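Local coordinates for periplasmic molybdate-binding protein (Azotobacter vinelandii, PDB 1ATG), which binds molybdate or tungstate in a pocket between its two domains and probably serves as the periplasmic receptor of an ABC transporter, at residues A[6-10]-A[144-148]; A[36-40]-A[52-56]; A[47-51]-A[196-202]. All coordinates share one frame. Residues are numbered along the deposited sequence.

In the fold
Interactions 1 and 2 are buried and share the tungstate. Interaction 1 joins the two domains across the anion. Interaction 2 lies beside it, its centre about 9 Å from that of interaction 1, and packs helix 36-44 against the end of strand 51-53. The two touch directly: strands 2-7 and 51-53 are neighbours in one sheet, and Ala7 N lies 2.8 Å from Phe53 O, a probable hydrogen bond. Interaction 3 is only partly buried; its centre is about 21 Å from the centre of the chain. It pairs the start of strand 51-53 with the end of strand 191-196. Near the anion, hydroxyls and backbone NH groups dominate. Farther away, backbone pairing and water bridges take over.

Interaction 1 (A[6-10]-A[144-148]); sequences TATNF and NSVGQ. With WO4 (tungstate(VI)ion), chain B; SO4 (sulfate ion), chain D.
Thr8 has the largest buried area in this contact, followed by Val146. Residues 6-7 end a strand, and residues 8-10 form a 3-10 turn in which Phe10 N bonds to Ala7 O at 3.1 Å. Across from them, Ser145 is the N-cap of the helix that starts at Val146; Gln148 N donates to Ser145 OG at 2.9 Å. The CA atoms of Thr8 and Gly147 are 5.2 Å apart, those of Asn9 and Val146 5.9 Å. Thr8 points toward the helix start with a p rotamer. Its OG1 accepts from Gly147 N at 2.8 Å and donates to tungstate O1 at 2.7 Å. This is the anion pocket of a periplasmic binding protein, set between two domains, with a helix N-terminus turned to the ligand. Val146 N donates to the same O1 at 2.8 Å, nearly straight at 174°. Its side chain, chi1 77°, lies sideways, with CG1 3.5 Å from Thr8 OG1 and 3.6 Å from Asn9 CB. Asn9, also p, grips tungstate O2 with N at 2.9 Å and ND2 at 2.8 Å. Asn9 OD1 is held by Tyr227 and Gln192.

Interaction 2 (A[36-40]-A[52-56]); sequences SGPVY and FFSAD. With WO4 (tungstate(VI)ion), chain B.
The contact forms one wall of the tungstate pocket, where a helix N-terminus meets the loop that leaves a strand. Ser36 opens helix 36-44, and Tyr40 N bonds to Ser36 O at 2.9 Å. Residues 52-53 are strand and 54-56 loop. The CA atoms of Ser36 and Ser54 are 5.4 Å apart. Ser36, with an m rotamer, points toward the loop. Its OG accepts from Ala55 N at 2.9 Å and donates to tungstate O4 at 2.8 Å; Ser36 N donates to the same O4 at 2.8 Å. The loop is braced by Ser54 OG, which donates to Asp56 OD1 at 2.8 Å. Farther along the helix, away from the anion, Val39 (t) and Phe52 (t) point toward each other's segments, with Val39 CG1 3.4 Å from Phe52 CE1. Ser36 O is 3.9 Å from Phe52 CZ. Around the contact, Val39 also packs on Val5 of strand 2-7 and Phe52 on Leu63 of helix 58-65. Asp56 caps that helix through Ser59 N, and Ser36 and Ala55 touch Pro116 of helix 116-127.

Interaction 3 (A[47-51]-A[196-202]); sequences APYNV and ITKSTAE. With EDO (1,2-ethanediol), chain F.
Backbone pairing comes first. Val51 and Ile196 form an antiparallel, non-hydrogen-bonded pair with CA atoms 4.5 Å apart, where strands 51-53 and 191-196 meet. Beside it, Thr197 N donates to Asn50 O at 2.8 Å and 170°, and Ile196 CA makes a CA-H...O contact with the same oxygen at 3.5 Å. After the pair, residues 197-200 form a type I turn, with Thr200 N bonded to Thr197 O at 3.0 Å. An ST turn follows: Thr200 OG1 accepts from Glu202 N at 2.9 Å, and Glu202 is the N-cap of helix 203-212. Apolar contact is slight, with Val51 CG2 4.5 Å from Ile196 CG1. Two waters bridge the segments. One lies 2.8 Å from Tyr49 O and 2.9 Å from Ser199 OG. The other accepts from Asn50 ND2 at 2.7 Å and Ala201 N at 2.9 Å. Asn50 (m) has the most surface covered by the other segment, and its OD1 accepts from Lys3 N. The contact thus combines a direct backbone bond with water bridges, each joining backbone to side chain.

Interaction 1 (A[6-10]-A[144-148])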
# COMPACT_ATOMS: atom_id res chain seq x y z
N THR A 6 2.34 5.20 -8.14
CA THR A 6 2.24 4.17 -7.11
C THR A 6 0.98 4.27 -6.28
O THR A 6 0.49 5.35 -5.95
CB THR A 6 3.47 4.21 -6.19
OG1 THR A 6 3.40 3.12 -5.25
CG2 THR A 6 3.58 5.49 -5.37
N ALA A 7 0.49 3.10 -5.88
CA ALA A 7 -0.51 2.99 -4.82
C ALA A 7 0.07 3.73 -3.63
O ALA A 7 1.27 3.64 -3.33
CB ALA A 7 -0.73 1.52 -4.51
N THR A 8 -0.80 4.42 -2.87
CA THR A 8 -0.33 5.26 -1.80
C THR A 8 0.44 4.54 -0.71
O THR A 8 1.33 5.18 -0.15
CB THR A 8 -1.44 6.08 -1.10
OG1 THR A 8 -2.31 5.24 -0.34
CG2 THR A 8 -2.25 6.90 -2.09
N ASN A 9 0.18 3.29 -0.41
CA ASN A 9 0.94 2.63 0.65
C ASN A 9 2.45 2.71 0.43
O ASN A 9 3.21 2.71 1.40
CB ASN A 9 0.57 1.15 0.77
CG ASN A 9 1.20 0.26 -0.28
OD1 ASN A 9 2.27 -0.36 -0.10
ND2 ASN A 9 0.54 0.20 -1.44
N PHE A 10 2.86 2.64 -0.84
CA PHE A 10 4.25 2.47 -1.22
C PHE A 10 4.96 3.77 -1.51
O PHE A 10 6.15 3.77 -1.88
CB PHE A 10 4.29 1.55 -2.46
CG PHE A 10 5.61 0.89 -2.78
CD1 PHE A 10 6.23 0.05 -1.88
CD2 PHE A 10 6.21 1.12 -4.01
CE1 PHE A 10 7.43 -0.57 -2.21
CE2 PHE A 10 7.42 0.51 -4.34
CZ PHE A 10 8.02 -0.33 -3.42
N ASN A 144 -10.03 7.75 1.34
CA ASN A 144 -9.97 7.49 -0.10
C ASN A 144 -8.70 6.78 -0.54
O ASN A 144 -8.57 6.48 -1.72
CB ASN A 144 -10.22 8.76 -0.91
CG ASN A 144 -9.12 9.78 -0.76
OD1 ASN A 144 -8.06 9.54 -0.18
ND2 ASN A 144 -9.38 10.96 -1.33
N SER A 145 -7.82 6.46 0.41
CA SER A 145 -6.57 5.76 0.14
C SER A 145 -5.99 5.36 1.50
O SER A 145 -6.39 5.94 2.51
CB SER A 145 -5.58 6.65 -0.60
OG SER A 145 -5.04 7.62 0.28
N VAL A 146 -5.01 4.44 1.49
CA VAL A 146 -4.36 4.15 2.77
C VAL A 146 -3.46 5.30 3.19
O VAL A 146 -3.20 5.50 4.38
CB VAL A 146 -3.69 2.78 2.79
CG1 VAL A 146 -2.36 2.76 2.06
CG2 VAL A 146 -3.48 2.30 4.23
N GLY A 147 -2.99 6.11 2.25
CA GLY A 147 -2.30 7.35 2.58
C GLY A 147 -3.20 8.24 3.45
O GLY A 147 -2.78 8.76 4.49
N GLN A 148 -4.46 8.39 3.06
CA GLN A 148 -5.39 9.19 3.85
C GLN A 148 -5.74 8.50 5.16
O GLN A 148 -5.80 9.18 6.20
CB GLN A 148 -6.64 9.54 3.04
CG GLN A 148 -7.65 10.35 3.83
CD GLN A 148 -8.77 10.87 2.95
OE1 GLN A 148 -9.75 10.19 2.65
NE2 GLN A 148 -8.63 12.12 2.51
W WO4 B . -3.64 1.68 -1.48
O1 WO4 B . -4.14 3.31 -0.96
O2 WO4 B . -1.94 1.47 -1.30
O3 WO4 B . -4.45 0.44 -0.52
O4 WO4 B . -4.06 1.40 -3.18
S SO4 D . -5.31 13.65 4.02
O1 SO4 D . -4.35 14.80 4.16
O2 SO4 D . -5.69 13.19 5.39
O3 SO4 D . -4.64 12.54 3.26
O4 SO4 D . -6.53 14.09 3.28

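Interaction 2 (A[36-40]-A[52-56])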
# COMPACT_ATOMS: atom_id res chain seq x y z
N SER A 36 -5.07 2.37 -5.62
CA SER A 36 -4.87 1.46 -6.74
C SER A 36 -5.98 1.49 -7.76
O SER A 36 -5.72 1.51 -8.98
CB SER A 36 -4.70 0.02 -6.22
OG SER A 36 -3.51 -0.08 -5.44
N GLY A 37 -7.23 1.54 -7.32
CA GLY A 37 -8.39 1.57 -8.22
C GLY A 37 -8.36 2.77 -9.14
O GLY A 37 -8.36 2.65 -10.38
N PRO A 38 -8.36 3.97 -8.58
CA PRO A 38 -8.33 5.19 -9.38
C PRO A 38 -7.11 5.26 -10.28
O PRO A 38 -7.22 5.74 -11.43
CB PRO A 38 -8.38 6.34 -8.38
CG PRO A 38 -8.80 5.74 -7.10
CD PRO A 38 -8.53 4.27 -7.14
N VAL A 39 -5.94 4.81 -9.81
CA VAL A 39 -4.76 4.82 -10.69
C VAL A 39 -4.97 3.88 -11.86
O VAL A 39 -4.65 4.27 -13.00
CB VAL A 39 -3.48 4.50 -9.91
CG1 VAL A 39 -2.30 4.33 -10.86
CG2 VAL A 39 -3.17 5.58 -8.90
N TYR A 40 -5.51 2.71 -11.64
CA TYR A 40 -5.86 1.79 -12.72
C TYR A 40 -6.77 2.51 -13.72
O TYR A 40 -6.53 2.42 -14.93
CB TYR A 40 -6.58 0.57 -12.13
CG TYR A 40 -7.34 -0.22 -13.17
CD1 TYR A 40 -6.69 -1.17 -13.95
CD2 TYR A 40 -8.69 0.00 -13.40
CE1 TYR A 40 -7.37 -1.88 -14.93
CE2 TYR A 40 -9.38 -0.70 -14.37
CZ TYR A 40 -8.71 -1.64 -15.13
OH TYR A 40 -9.41 -2.34 -16.10
N PHE A 52 3.63 1.36 -13.15
CA PHE A 52 2.60 1.39 -12.13
C PHE A 52 2.90 0.32 -11.07
O PHE A 52 3.01 -0.85 -11.39
CB PHE A 52 1.23 1.13 -12.76
CG PHE A 52 0.06 0.89 -11.84
CD1 PHE A 52 -0.14 1.55 -10.64
CD2 PHE A 52 -0.89 -0.04 -12.23
CE1 PHE A 52 -1.25 1.26 -9.86
CE2 PHE A 52 -2.01 -0.31 -11.46
CZ PHE A 52 -2.19 0.35 -10.27
N PHE A 53 2.95 0.78 -9.81
CA PHE A 53 3.04 -0.08 -8.64
C PHE A 53 1.65 -0.12 -7.98
O PHE A 53 1.19 0.89 -7.43
CB PHE A 53 4.04 0.46 -7.62
CG PHE A 53 5.46 0.35 -8.09
CD1 PHE A 53 6.16 -0.84 -8.02
CD2 PHE A 53 6.10 1.47 -8.60
CE1 PHE A 53 7.46 -0.94 -8.47
CE2 PHE A 53 7.42 1.39 -9.03
CZ PHE A 53 8.09 0.18 -8.96
N SER A 54 0.99 -1.26 -8.09
CA SER A 54 -0.32 -1.39 -7.44
C SER A 54 -0.19 -1.93 -6.02
O SER A 54 0.87 -2.52 -5.70
CB SER A 54 -1.19 -2.34 -8.26
OG SER A 54 -2.52 -2.32 -7.75
N ALA A 55 -1.24 -1.86 -5.22
CA ALA A 55 -1.26 -2.52 -3.92
C ALA A 55 -1.91 -3.90 -4.03
O ALA A 55 -2.09 -4.55 -3.00
CB ALA A 55 -2.01 -1.69 -2.88
N ASP A 56 -2.23 -4.36 -5.23
CA ASP A 56 -2.81 -5.67 -5.44
C ASP A 56 -2.26 -6.28 -6.74
O ASP A 56 -1.38 -5.76 -7.40
CB ASP A 56 -4.34 -5.60 -5.48
CG ASP A 56 -4.95 -4.87 -6.65
OD1 ASP A 56 -4.27 -4.48 -7.62
OD2 ASP A 56 -6.20 -4.63 -6.56
W WO4 B . -3.64 1.68 -1.48
O1 WO4 B . -4.14 3.31 -0.96
O2 WO4 B . -1.94 1.47 -1.30
O3 WO4 B . -4.45 0.44 -0.52
O4 WO4 B . -4.06 1.40 -3.18

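Interaction 3 (A[47-51]-A[196-202])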
# COMPACT_ATOMS: atom_id res chain seq x y z
N ALA A 47 -3.56 7.80 -19.07
CA ALA A 47 -2.59 8.56 -18.30
C ALA A 47 -1.18 8.17 -18.72
O ALA A 47 -0.84 6.99 -18.79
CB ALA A 47 -2.75 8.33 -16.80
N PRO A 48 -0.33 9.15 -18.98
CA PRO A 48 1.00 8.92 -19.50
C PRO A 48 2.04 8.56 -18.45
O PRO A 48 2.98 9.31 -18.20
CB PRO A 48 1.32 10.23 -20.23
CG PRO A 48 0.60 11.26 -19.45
CD PRO A 48 -0.66 10.60 -18.96
N TYR A 49 1.85 7.40 -17.84
CA TYR A 49 2.81 6.88 -16.86
C TYR A 49 3.61 5.78 -17.55
O TYR A 49 3.12 5.14 -18.47
CB TYR A 49 2.10 6.33 -15.63
CG TYR A 49 1.41 7.37 -14.77
CD1 TYR A 49 2.14 8.40 -14.21
CD2 TYR A 49 0.04 7.32 -14.52
CE1 TYR A 49 1.54 9.37 -13.42
CE2 TYR A 49 -0.56 8.27 -13.72
CZ TYR A 49 0.19 9.29 -13.19
OH TYR A 49 -0.41 10.25 -12.39
N ASN A 50 4.82 5.55 -17.06
CA ASN A 50 5.67 4.49 -17.60
C ASN A 50 5.56 3.19 -16.81
O ASN A 50 5.60 2.10 -17.36
CB ASN A 50 7.14 4.95 -17.59
CG ASN A 50 7.31 6.18 -18.48
OD1 ASN A 50 7.83 7.19 -18.06
ND2 ASN A 50 6.84 6.02 -19.71
N VAL A 51 5.44 3.33 -15.48
CA VAL A 51 5.41 2.20 -14.56
C VAL A 51 4.31 2.44 -13.50
O VAL A 51 4.16 3.56 -13.04
CB VAL A 51 6.76 2.06 -13.82
CG1 VAL A 51 6.72 1.01 -12.71
CG2 VAL A 51 7.91 1.72 -14.77
N ILE A 196 4.81 -2.42 -16.44
CA ILE A 196 5.22 -1.35 -17.33
C ILE A 196 3.98 -1.05 -18.20
O ILE A 196 3.28 -1.97 -18.59
CB ILE A 196 6.41 -1.72 -18.22
CG1 ILE A 196 7.67 -1.90 -17.37
CG2 ILE A 196 6.65 -0.66 -19.29
CD1 ILE A 196 8.87 -2.39 -18.16
N THR A 197 3.72 0.23 -18.39
CA THR A 197 2.58 0.63 -19.24
C THR A 197 3.00 0.45 -20.70
O THR A 197 4.00 1.03 -21.08
CB THR A 197 2.17 2.06 -18.89
OG1 THR A 197 1.74 2.15 -17.51
CG2 THR A 197 1.00 2.52 -19.76
N LYS A 198 2.26 -0.34 -21.47
CA LYS A 198 2.63 -0.67 -22.84
C LYS A 198 2.97 0.50 -23.74
O LYS A 198 3.90 0.41 -24.57
CB LYS A 198 1.50 -1.49 -23.49
CG LYS A 198 1.90 -2.22 -24.77
CD LYS A 198 0.87 -3.31 -25.08
CE LYS A 198 0.98 -3.81 -26.51
NZ LYS A 198 -0.08 -4.82 -26.81
N SER A 199 2.30 1.63 -23.61
CA SER A 199 2.49 2.82 -24.40
C SER A 199 3.69 3.66 -24.01
O SER A 199 3.91 4.73 -24.58
CB SER A 199 1.22 3.68 -24.28
OG SER A 199 1.08 4.20 -22.97
N THR A 200 4.48 3.24 -23.02
CA THR A 200 5.62 4.01 -22.58
C THR A 200 6.53 4.46 -23.72
O THR A 200 6.82 3.69 -24.64
CB THR A 200 6.48 3.20 -21.58
OG1 THR A 200 7.62 3.98 -21.21
CG2 THR A 200 6.93 1.88 -22.17
N ALA A 201 7.05 5.68 -23.59
CA ALA A 201 8.00 6.19 -24.57
C ALA A 201 9.42 6.07 -24.02
O ALA A 201 10.38 6.64 -24.55
CB ALA A 201 7.67 7.64 -24.91
N GLU A 202 9.57 5.34 -22.91
CA GLU A 202 10.85 5.12 -22.26
C GLU A 202 10.96 3.64 -21.88
O GLU A 202 11.28 3.28 -20.73
CB GLU A 202 10.99 5.99 -21.01
CG GLU A 202 11.16 7.48 -21.22
CD GLU A 202 12.58 7.91 -21.51
OE1 GLU A 202 13.35 7.14 -22.12
OE2 GLU A 202 12.94 9.05 -21.12
C1 EDO F . -2.46 9.61 -9.40
O1 EDO F . -2.29 9.29 -10.89
C2 EDO F . -2.47 11.10 -9.03
O2 EDO F . -3.63 11.81 -9.82
O HOH W 1 2.58 5.85 -21.17
O HOH W 2 6.18 7.66 -21.71